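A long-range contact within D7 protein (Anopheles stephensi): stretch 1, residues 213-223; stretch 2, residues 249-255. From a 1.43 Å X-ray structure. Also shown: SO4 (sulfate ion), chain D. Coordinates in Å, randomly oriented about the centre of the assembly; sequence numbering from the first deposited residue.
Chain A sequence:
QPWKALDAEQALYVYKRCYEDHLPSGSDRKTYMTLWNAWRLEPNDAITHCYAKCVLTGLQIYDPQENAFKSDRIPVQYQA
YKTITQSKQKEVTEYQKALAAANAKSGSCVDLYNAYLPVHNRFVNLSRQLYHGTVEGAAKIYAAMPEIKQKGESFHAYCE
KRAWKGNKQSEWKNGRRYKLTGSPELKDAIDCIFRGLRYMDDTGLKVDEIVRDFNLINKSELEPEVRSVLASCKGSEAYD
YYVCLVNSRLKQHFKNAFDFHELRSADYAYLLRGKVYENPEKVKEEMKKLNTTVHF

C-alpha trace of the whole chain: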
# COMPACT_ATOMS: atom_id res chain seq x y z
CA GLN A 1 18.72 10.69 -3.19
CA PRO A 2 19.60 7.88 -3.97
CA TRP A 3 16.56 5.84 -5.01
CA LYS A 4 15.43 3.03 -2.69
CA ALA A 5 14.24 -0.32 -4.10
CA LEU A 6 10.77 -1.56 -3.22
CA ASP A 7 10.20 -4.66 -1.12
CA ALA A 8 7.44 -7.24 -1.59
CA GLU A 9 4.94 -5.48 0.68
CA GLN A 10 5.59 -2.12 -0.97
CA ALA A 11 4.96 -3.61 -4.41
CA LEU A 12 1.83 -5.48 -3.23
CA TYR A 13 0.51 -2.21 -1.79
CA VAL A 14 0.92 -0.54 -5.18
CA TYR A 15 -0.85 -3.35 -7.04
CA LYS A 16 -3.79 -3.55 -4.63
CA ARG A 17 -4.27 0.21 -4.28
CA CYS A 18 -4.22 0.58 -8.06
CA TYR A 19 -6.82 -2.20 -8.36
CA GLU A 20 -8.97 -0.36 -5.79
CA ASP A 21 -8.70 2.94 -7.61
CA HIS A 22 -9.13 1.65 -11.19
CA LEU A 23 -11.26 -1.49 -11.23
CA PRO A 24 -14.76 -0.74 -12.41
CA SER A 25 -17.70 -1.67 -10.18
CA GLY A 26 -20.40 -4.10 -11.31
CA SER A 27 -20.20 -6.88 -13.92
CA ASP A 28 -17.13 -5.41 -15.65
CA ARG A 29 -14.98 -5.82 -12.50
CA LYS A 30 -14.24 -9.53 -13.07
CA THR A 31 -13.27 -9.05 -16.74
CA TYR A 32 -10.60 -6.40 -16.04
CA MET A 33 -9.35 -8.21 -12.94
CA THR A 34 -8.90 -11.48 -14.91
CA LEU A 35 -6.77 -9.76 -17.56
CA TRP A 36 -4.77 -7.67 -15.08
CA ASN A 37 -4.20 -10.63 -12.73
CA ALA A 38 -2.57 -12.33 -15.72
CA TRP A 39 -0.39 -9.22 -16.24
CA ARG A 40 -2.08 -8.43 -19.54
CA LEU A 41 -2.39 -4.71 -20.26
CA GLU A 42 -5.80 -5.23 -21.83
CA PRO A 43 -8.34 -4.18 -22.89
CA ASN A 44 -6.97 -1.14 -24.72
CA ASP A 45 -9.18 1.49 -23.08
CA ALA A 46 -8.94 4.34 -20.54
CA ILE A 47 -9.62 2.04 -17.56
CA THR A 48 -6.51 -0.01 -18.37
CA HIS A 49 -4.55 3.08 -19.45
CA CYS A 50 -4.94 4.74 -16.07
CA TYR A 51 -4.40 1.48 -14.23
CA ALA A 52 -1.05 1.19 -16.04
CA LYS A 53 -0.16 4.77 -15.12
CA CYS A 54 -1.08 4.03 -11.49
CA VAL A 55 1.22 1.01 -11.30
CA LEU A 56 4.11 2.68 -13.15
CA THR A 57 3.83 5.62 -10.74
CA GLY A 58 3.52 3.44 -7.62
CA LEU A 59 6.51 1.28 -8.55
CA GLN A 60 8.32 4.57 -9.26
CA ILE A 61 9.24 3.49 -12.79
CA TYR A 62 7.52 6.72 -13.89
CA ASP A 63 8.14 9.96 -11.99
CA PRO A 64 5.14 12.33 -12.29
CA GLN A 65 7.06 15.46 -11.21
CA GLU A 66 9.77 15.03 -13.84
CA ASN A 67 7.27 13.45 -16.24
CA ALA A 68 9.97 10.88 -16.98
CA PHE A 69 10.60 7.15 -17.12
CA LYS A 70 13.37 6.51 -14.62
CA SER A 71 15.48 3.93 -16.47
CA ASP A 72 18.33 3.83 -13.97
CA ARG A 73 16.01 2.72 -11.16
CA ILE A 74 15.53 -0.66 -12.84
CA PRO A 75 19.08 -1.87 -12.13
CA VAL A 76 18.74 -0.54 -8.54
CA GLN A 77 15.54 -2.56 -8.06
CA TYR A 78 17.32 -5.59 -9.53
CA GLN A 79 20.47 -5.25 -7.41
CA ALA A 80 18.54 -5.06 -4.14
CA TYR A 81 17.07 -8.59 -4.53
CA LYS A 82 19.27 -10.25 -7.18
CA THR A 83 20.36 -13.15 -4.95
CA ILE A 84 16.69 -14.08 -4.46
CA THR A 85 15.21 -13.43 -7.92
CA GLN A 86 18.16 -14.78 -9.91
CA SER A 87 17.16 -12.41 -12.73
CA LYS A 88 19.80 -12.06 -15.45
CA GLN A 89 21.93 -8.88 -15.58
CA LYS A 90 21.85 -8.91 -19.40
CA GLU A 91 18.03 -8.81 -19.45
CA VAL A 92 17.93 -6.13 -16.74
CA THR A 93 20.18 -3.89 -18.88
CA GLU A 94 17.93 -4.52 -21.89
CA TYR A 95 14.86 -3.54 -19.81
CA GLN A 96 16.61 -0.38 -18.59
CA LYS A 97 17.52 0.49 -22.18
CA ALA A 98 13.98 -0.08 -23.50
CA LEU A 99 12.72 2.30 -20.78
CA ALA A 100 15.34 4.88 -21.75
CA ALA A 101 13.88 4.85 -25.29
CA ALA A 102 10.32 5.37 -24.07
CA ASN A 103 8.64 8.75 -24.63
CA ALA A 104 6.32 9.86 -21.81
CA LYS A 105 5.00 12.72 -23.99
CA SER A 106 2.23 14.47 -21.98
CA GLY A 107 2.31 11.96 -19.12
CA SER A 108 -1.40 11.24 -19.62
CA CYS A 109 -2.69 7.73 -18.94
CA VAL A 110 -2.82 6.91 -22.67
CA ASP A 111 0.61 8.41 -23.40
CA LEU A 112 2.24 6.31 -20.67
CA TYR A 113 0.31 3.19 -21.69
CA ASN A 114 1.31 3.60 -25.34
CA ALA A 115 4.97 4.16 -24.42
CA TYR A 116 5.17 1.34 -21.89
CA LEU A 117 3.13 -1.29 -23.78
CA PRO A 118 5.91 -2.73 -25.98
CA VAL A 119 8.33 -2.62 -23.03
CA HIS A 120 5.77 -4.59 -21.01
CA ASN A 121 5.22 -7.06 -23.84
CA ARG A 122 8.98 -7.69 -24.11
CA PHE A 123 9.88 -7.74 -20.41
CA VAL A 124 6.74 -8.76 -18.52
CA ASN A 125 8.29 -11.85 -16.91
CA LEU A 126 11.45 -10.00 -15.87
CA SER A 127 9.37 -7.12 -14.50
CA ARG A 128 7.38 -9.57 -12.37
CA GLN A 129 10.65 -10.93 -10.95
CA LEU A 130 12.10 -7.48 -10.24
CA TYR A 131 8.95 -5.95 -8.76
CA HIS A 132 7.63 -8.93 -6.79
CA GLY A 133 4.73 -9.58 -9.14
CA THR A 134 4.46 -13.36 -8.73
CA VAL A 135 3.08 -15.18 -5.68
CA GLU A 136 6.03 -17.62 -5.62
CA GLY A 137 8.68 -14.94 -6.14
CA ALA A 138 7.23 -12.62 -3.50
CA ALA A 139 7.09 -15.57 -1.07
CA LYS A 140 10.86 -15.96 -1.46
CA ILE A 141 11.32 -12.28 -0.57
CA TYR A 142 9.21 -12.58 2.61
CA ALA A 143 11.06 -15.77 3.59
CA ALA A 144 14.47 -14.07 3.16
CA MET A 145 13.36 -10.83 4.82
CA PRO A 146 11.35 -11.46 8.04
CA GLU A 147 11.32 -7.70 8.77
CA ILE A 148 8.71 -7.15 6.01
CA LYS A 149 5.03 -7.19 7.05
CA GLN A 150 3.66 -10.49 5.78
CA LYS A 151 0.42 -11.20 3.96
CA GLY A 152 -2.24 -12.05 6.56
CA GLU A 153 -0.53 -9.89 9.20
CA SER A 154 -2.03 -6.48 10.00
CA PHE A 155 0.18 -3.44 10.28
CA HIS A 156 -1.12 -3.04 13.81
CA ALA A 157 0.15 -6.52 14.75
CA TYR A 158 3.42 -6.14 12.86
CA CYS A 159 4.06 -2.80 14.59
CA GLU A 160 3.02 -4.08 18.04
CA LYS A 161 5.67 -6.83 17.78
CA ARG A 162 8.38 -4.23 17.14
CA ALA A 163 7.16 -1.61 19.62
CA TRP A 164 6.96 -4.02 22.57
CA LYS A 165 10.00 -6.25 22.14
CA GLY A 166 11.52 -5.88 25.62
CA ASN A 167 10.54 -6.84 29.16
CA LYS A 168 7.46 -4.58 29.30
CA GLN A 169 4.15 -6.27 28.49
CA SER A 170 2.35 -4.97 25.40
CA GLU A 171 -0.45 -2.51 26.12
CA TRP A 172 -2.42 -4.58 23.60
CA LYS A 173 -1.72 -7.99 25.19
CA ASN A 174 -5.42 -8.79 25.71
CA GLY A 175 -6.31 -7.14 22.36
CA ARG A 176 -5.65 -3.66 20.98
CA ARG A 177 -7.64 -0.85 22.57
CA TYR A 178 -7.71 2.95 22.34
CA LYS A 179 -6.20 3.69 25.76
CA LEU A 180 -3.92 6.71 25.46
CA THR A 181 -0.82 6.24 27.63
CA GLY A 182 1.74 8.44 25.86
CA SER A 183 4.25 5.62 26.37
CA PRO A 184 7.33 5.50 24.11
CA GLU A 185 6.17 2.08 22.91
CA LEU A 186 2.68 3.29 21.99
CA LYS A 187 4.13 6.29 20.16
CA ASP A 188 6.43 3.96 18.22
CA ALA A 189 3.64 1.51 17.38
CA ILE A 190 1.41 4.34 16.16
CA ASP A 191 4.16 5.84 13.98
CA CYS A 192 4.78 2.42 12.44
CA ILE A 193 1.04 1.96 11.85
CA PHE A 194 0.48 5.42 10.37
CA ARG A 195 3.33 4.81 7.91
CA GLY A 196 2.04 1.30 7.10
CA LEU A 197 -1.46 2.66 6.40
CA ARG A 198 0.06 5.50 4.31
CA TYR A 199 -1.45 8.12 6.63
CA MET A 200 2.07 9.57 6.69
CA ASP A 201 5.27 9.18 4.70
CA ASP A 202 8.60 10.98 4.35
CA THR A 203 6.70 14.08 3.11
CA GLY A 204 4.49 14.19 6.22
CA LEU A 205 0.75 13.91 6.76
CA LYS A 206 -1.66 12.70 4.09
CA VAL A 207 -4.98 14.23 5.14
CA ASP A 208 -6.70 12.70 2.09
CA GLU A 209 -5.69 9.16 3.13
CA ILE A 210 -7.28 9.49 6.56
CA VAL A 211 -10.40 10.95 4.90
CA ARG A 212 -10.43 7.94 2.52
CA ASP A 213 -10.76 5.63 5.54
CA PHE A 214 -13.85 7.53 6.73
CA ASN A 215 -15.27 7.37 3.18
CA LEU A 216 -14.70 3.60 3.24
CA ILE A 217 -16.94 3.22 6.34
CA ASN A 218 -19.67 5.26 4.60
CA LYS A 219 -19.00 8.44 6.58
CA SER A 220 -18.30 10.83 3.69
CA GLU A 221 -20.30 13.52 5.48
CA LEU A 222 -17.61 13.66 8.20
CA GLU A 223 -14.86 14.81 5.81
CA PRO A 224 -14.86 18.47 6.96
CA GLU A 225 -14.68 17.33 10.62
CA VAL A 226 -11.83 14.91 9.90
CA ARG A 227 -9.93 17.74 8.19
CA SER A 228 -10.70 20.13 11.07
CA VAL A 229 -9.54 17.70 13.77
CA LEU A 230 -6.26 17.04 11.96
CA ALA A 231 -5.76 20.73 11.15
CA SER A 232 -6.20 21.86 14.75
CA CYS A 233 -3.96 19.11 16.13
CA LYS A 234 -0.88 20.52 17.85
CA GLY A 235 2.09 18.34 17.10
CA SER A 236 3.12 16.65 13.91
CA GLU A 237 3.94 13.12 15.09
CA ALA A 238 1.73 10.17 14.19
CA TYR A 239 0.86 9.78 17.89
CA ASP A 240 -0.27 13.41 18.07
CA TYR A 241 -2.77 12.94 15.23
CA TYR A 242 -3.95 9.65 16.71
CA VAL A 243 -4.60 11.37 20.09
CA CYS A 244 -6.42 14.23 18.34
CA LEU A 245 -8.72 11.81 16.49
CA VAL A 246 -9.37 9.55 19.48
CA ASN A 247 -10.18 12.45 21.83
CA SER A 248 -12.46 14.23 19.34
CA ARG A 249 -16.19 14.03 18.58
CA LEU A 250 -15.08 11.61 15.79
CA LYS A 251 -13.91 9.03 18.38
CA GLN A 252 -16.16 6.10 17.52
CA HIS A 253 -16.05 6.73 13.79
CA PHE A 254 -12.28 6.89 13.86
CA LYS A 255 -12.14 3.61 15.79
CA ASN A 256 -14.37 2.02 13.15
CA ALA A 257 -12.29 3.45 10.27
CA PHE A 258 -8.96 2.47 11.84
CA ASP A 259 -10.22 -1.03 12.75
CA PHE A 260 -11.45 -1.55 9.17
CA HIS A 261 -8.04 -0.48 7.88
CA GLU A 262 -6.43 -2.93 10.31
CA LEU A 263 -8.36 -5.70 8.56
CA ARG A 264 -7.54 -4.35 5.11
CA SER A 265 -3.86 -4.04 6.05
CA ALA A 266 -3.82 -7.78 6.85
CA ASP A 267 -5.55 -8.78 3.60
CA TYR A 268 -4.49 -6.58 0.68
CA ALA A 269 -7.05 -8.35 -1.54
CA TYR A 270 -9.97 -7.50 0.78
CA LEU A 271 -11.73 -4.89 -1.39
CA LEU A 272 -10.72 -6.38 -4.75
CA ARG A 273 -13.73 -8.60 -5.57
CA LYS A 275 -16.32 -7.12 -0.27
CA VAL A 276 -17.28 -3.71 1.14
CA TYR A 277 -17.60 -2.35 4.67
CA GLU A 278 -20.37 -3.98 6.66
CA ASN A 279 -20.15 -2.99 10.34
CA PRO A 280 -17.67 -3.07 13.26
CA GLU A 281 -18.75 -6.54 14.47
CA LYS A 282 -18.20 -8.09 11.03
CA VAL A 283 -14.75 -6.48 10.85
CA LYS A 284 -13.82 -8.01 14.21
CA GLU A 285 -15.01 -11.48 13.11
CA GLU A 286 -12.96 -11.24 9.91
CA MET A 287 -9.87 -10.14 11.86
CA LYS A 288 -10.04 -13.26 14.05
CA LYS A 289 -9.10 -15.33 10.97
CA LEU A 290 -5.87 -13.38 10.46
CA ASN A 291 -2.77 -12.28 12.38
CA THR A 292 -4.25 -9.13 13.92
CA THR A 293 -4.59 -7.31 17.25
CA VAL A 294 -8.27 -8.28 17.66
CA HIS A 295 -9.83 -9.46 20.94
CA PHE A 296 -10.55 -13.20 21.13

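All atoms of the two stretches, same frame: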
# COMPACT_ATOMS: atom_id res chain seq x y z
N ASP A 213 -10.32 6.66 4.59
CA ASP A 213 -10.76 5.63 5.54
C ASP A 213 -12.14 5.90 6.12
O ASP A 213 -12.89 4.95 6.41
CB ASP A 213 -9.73 5.45 6.66
CG ASP A 213 -8.57 4.55 6.25
OD1 ASP A 213 -8.55 4.07 5.11
OD2 ASP A 213 -7.71 4.30 7.11
N PHE A 214 -12.49 7.17 6.32
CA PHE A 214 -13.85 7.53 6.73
C PHE A 214 -14.84 7.32 5.58
O PHE A 214 -15.97 6.86 5.81
CB PHE A 214 -13.91 8.96 7.26
CG PHE A 214 -13.35 9.13 8.64
CD1 PHE A 214 -11.97 9.19 8.85
CD2 PHE A 214 -14.19 9.22 9.73
CE1 PHE A 214 -11.45 9.34 10.14
CE2 PHE A 214 -13.69 9.38 11.02
CZ PHE A 214 -12.31 9.44 11.22
N ASN A 215 -14.42 7.62 4.36
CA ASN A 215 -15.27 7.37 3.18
C ASN A 215 -15.57 5.88 3.07
O ASN A 215 -16.70 5.50 2.76
CB ASN A 215 -14.61 7.88 1.91
CG ASN A 215 -14.52 9.40 1.87
OD1 ASN A 215 -15.18 10.10 2.65
ND2 ASN A 215 -13.72 9.90 0.95
N LEU A 216 -14.57 5.05 3.36
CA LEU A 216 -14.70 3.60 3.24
C LEU A 216 -15.64 2.96 4.27
O LEU A 216 -16.10 1.84 4.06
CB LEU A 216 -13.32 2.93 3.25
CG LEU A 216 -12.57 3.01 1.92
CD1 LEU A 216 -11.11 2.64 2.13
CD2 LEU A 216 -13.20 2.11 0.86
N ILE A 217 -15.91 3.66 5.38
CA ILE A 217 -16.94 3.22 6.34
C ILE A 217 -18.25 3.98 6.15
O ILE A 217 -19.10 4.01 7.04
CB ILE A 217 -16.46 3.24 7.81
CG1 ILE A 217 -16.05 4.65 8.25
CG2 ILE A 217 -15.32 2.24 8.01
CD1 ILE A 217 -16.10 4.85 9.77
N ASN A 218 -18.42 4.58 4.97
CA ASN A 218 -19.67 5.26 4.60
C ASN A 218 -19.96 6.49 5.48
O ASN A 218 -21.11 6.78 5.82
CB ASN A 218 -20.85 4.28 4.55
CG ASN A 218 -20.57 3.10 3.64
OD1 ASN A 218 -20.12 3.27 2.51
ND2 ASN A 218 -20.82 1.89 4.14
N LYS A 219 -18.89 7.21 5.80
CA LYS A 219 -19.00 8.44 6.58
C LYS A 219 -18.41 9.63 5.81
O LYS A 219 -17.67 10.44 6.38
CB LYS A 219 -18.34 8.27 7.96
CG LYS A 219 -19.09 7.31 8.88
CD LYS A 219 -20.43 7.91 9.31
CE LYS A 219 -21.25 6.91 10.11
NZ LYS A 219 -22.49 7.57 10.64
N SER A 220 -18.76 9.73 4.53
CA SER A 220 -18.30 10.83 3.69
C SER A 220 -18.71 12.20 4.23
O SER A 220 -18.00 13.18 4.03
CB SER A 220 -18.78 10.68 2.24
OG SER A 220 -20.19 10.55 2.16
N GLU A 221 -19.84 12.25 4.94
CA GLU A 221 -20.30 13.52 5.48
C GLU A 221 -19.39 14.08 6.58
O GLU A 221 -19.48 15.26 6.92
CB GLU A 221 -21.76 13.43 5.96
CG GLU A 221 -22.00 12.66 7.25
CD GLU A 221 -22.18 11.16 7.04
OE1 GLU A 221 -21.72 10.60 6.02
OE2 GLU A 221 -22.77 10.52 7.94
N LEU A 222 -18.51 13.24 7.12
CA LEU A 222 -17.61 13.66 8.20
C LEU A 222 -16.31 14.27 7.69
O LEU A 222 -15.51 14.76 8.48
CB LEU A 222 -17.31 12.49 9.16
CG LEU A 222 -18.48 11.91 9.94
CD1 LEU A 222 -17.99 10.83 10.91
CD2 LEU A 222 -19.25 12.99 10.69
N GLU A 223 -16.11 14.29 6.37
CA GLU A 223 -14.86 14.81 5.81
C GLU A 223 -14.42 16.17 6.40
O GLU A 223 -13.27 16.30 6.81
CB GLU A 223 -14.86 14.82 4.27
CG GLU A 223 -13.64 15.53 3.70
CD GLU A 223 -13.48 15.40 2.20
OE1 GLU A 223 -12.40 15.78 1.72
OE2 GLU A 223 -14.41 14.93 1.52
N ARG A 249 -14.81 14.46 18.79
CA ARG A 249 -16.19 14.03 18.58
C ARG A 249 -16.26 12.89 17.54
O ARG A 249 -17.27 12.20 17.43
CB ARG A 249 -17.04 15.22 18.13
CG ARG A 249 -18.41 15.33 18.78
CD ARG A 249 -18.43 16.37 19.91
NE ARG A 249 -18.46 17.74 19.40
CZ ARG A 249 -17.43 18.59 19.44
NH1 ARG A 249 -16.27 18.23 19.97
NH2 ARG A 249 -17.57 19.82 18.94
N LEU A 250 -15.17 12.70 16.78
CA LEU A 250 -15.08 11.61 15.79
C LEU A 250 -14.71 10.25 16.39
O LEU A 250 -14.66 9.27 15.66
CB LEU A 250 -14.02 11.93 14.72
CG LEU A 250 -14.24 13.15 13.83
CD1 LEU A 250 -12.97 13.48 13.08
CD2 LEU A 250 -15.38 12.89 12.85
N LYS A 251 -14.45 10.21 17.69
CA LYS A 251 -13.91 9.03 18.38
C LYS A 251 -14.37 7.68 17.83
O LYS A 251 -13.54 6.88 17.37
CB LYS A 251 -14.22 9.10 19.88
CG LYS A 251 -13.77 7.87 20.69
CD LYS A 251 -14.60 7.67 21.96
CE LYS A 251 -15.92 6.90 21.71
NZ LYS A 251 -15.74 5.48 21.26
N GLN A 252 -15.67 7.41 17.91
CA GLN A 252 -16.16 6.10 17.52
C GLN A 252 -16.00 5.84 16.03
O GLN A 252 -15.67 4.73 15.62
CB GLN A 252 -17.63 5.90 17.93
CG GLN A 252 -18.12 4.45 17.73
CD GLN A 252 -17.26 3.43 18.50
OE1 GLN A 252 -17.10 3.53 19.72
NE2 GLN A 252 -16.70 2.47 17.77
N HIS A 253 -16.23 6.87 15.23
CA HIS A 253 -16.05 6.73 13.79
C HIS A 253 -14.60 6.48 13.42
O HIS A 253 -14.32 5.66 12.54
CB HIS A 253 -16.60 7.95 13.06
CG HIS A 253 -18.03 8.22 13.38
ND1 HIS A 253 -19.04 7.35 13.04
CD2 HIS A 253 -18.62 9.26 14.03
CE1 HIS A 253 -20.20 7.84 13.46
NE2 HIS A 253 -19.97 8.99 14.07
N PHE A 254 -13.68 7.17 14.09
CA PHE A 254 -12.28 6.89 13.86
C PHE A 254 -11.92 5.45 14.23
O PHE A 254 -11.22 4.77 13.48
CB PHE A 254 -11.35 7.87 14.59
CG PHE A 254 -9.91 7.48 14.49
CD1 PHE A 254 -9.29 7.43 13.25
CD2 PHE A 254 -9.18 7.10 15.61
CE1 PHE A 254 -7.97 7.03 13.12
CE2 PHE A 254 -7.85 6.70 15.48
CZ PHE A 254 -7.25 6.67 14.24
N LYS A 255 -12.41 4.98 15.38
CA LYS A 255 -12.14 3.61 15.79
C LYS A 255 -12.62 2.65 14.71
O LYS A 255 -11.92 1.73 14.33
CB LYS A 255 -12.81 3.29 17.13
CG LYS A 255 -12.25 4.07 18.30
CD LYS A 255 -12.95 3.68 19.59
CE LYS A 255 -12.43 4.48 20.75
NZ LYS A 255 -13.14 4.11 22.01
S SO4 D . -11.80 1.35 23.52
O1 SO4 D . -11.52 2.72 23.94
O2 SO4 D . -10.55 0.62 23.35
O3 SO4 D . -12.53 1.37 22.26
O4 SO4 D . -12.61 0.70 24.54

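No hydrogen bond crosses between the two stretches; the contact is made by packing, which buries 341 Å² summed over both sides.

Apolar side chains make one group of contacts. Phe214, Ile217, Leu250 and Phe254 are buried, which fits their apolar side chains. The Phe214 side chain leaves its backbone sideways, but with chi1 at -76° its ring reaches the second stretch: CZ lies 3.8 Å from Phe254 CB and 3.7 Å from Phe254 CA, while CE2 lies 4.3 Å from Leu250 CD2. A long side chain suits this place, since the CA atoms of Phe214 and Phe254 are 7.3 Å apart. Phe254 itself points away overall, yet its CA and CB touch Phe214, and Phe214 CZ also lies at the edge of its ring. Leu222 and Leu250 point toward each other's stretch, both in the m,t rotamer, and meet at 3.8 Å between Leu222 CD1 and Leu250 CD2.

His253, partly exposed, has the largest covered area, 95 Å². Leu222 CD1 sits over one face of its ring, 3.9 Å from the centroid and 28° off the normal, a CH-pi contact. Lys219 adds a contact through its aliphatic CE, 3.6 Å from His253 CE1, and Phe214 CE2 lies 3.8 Å from His253 CB.

Backbone participates through packing alone: Ile217 CD1 approaches His253 O at 3.4 Å.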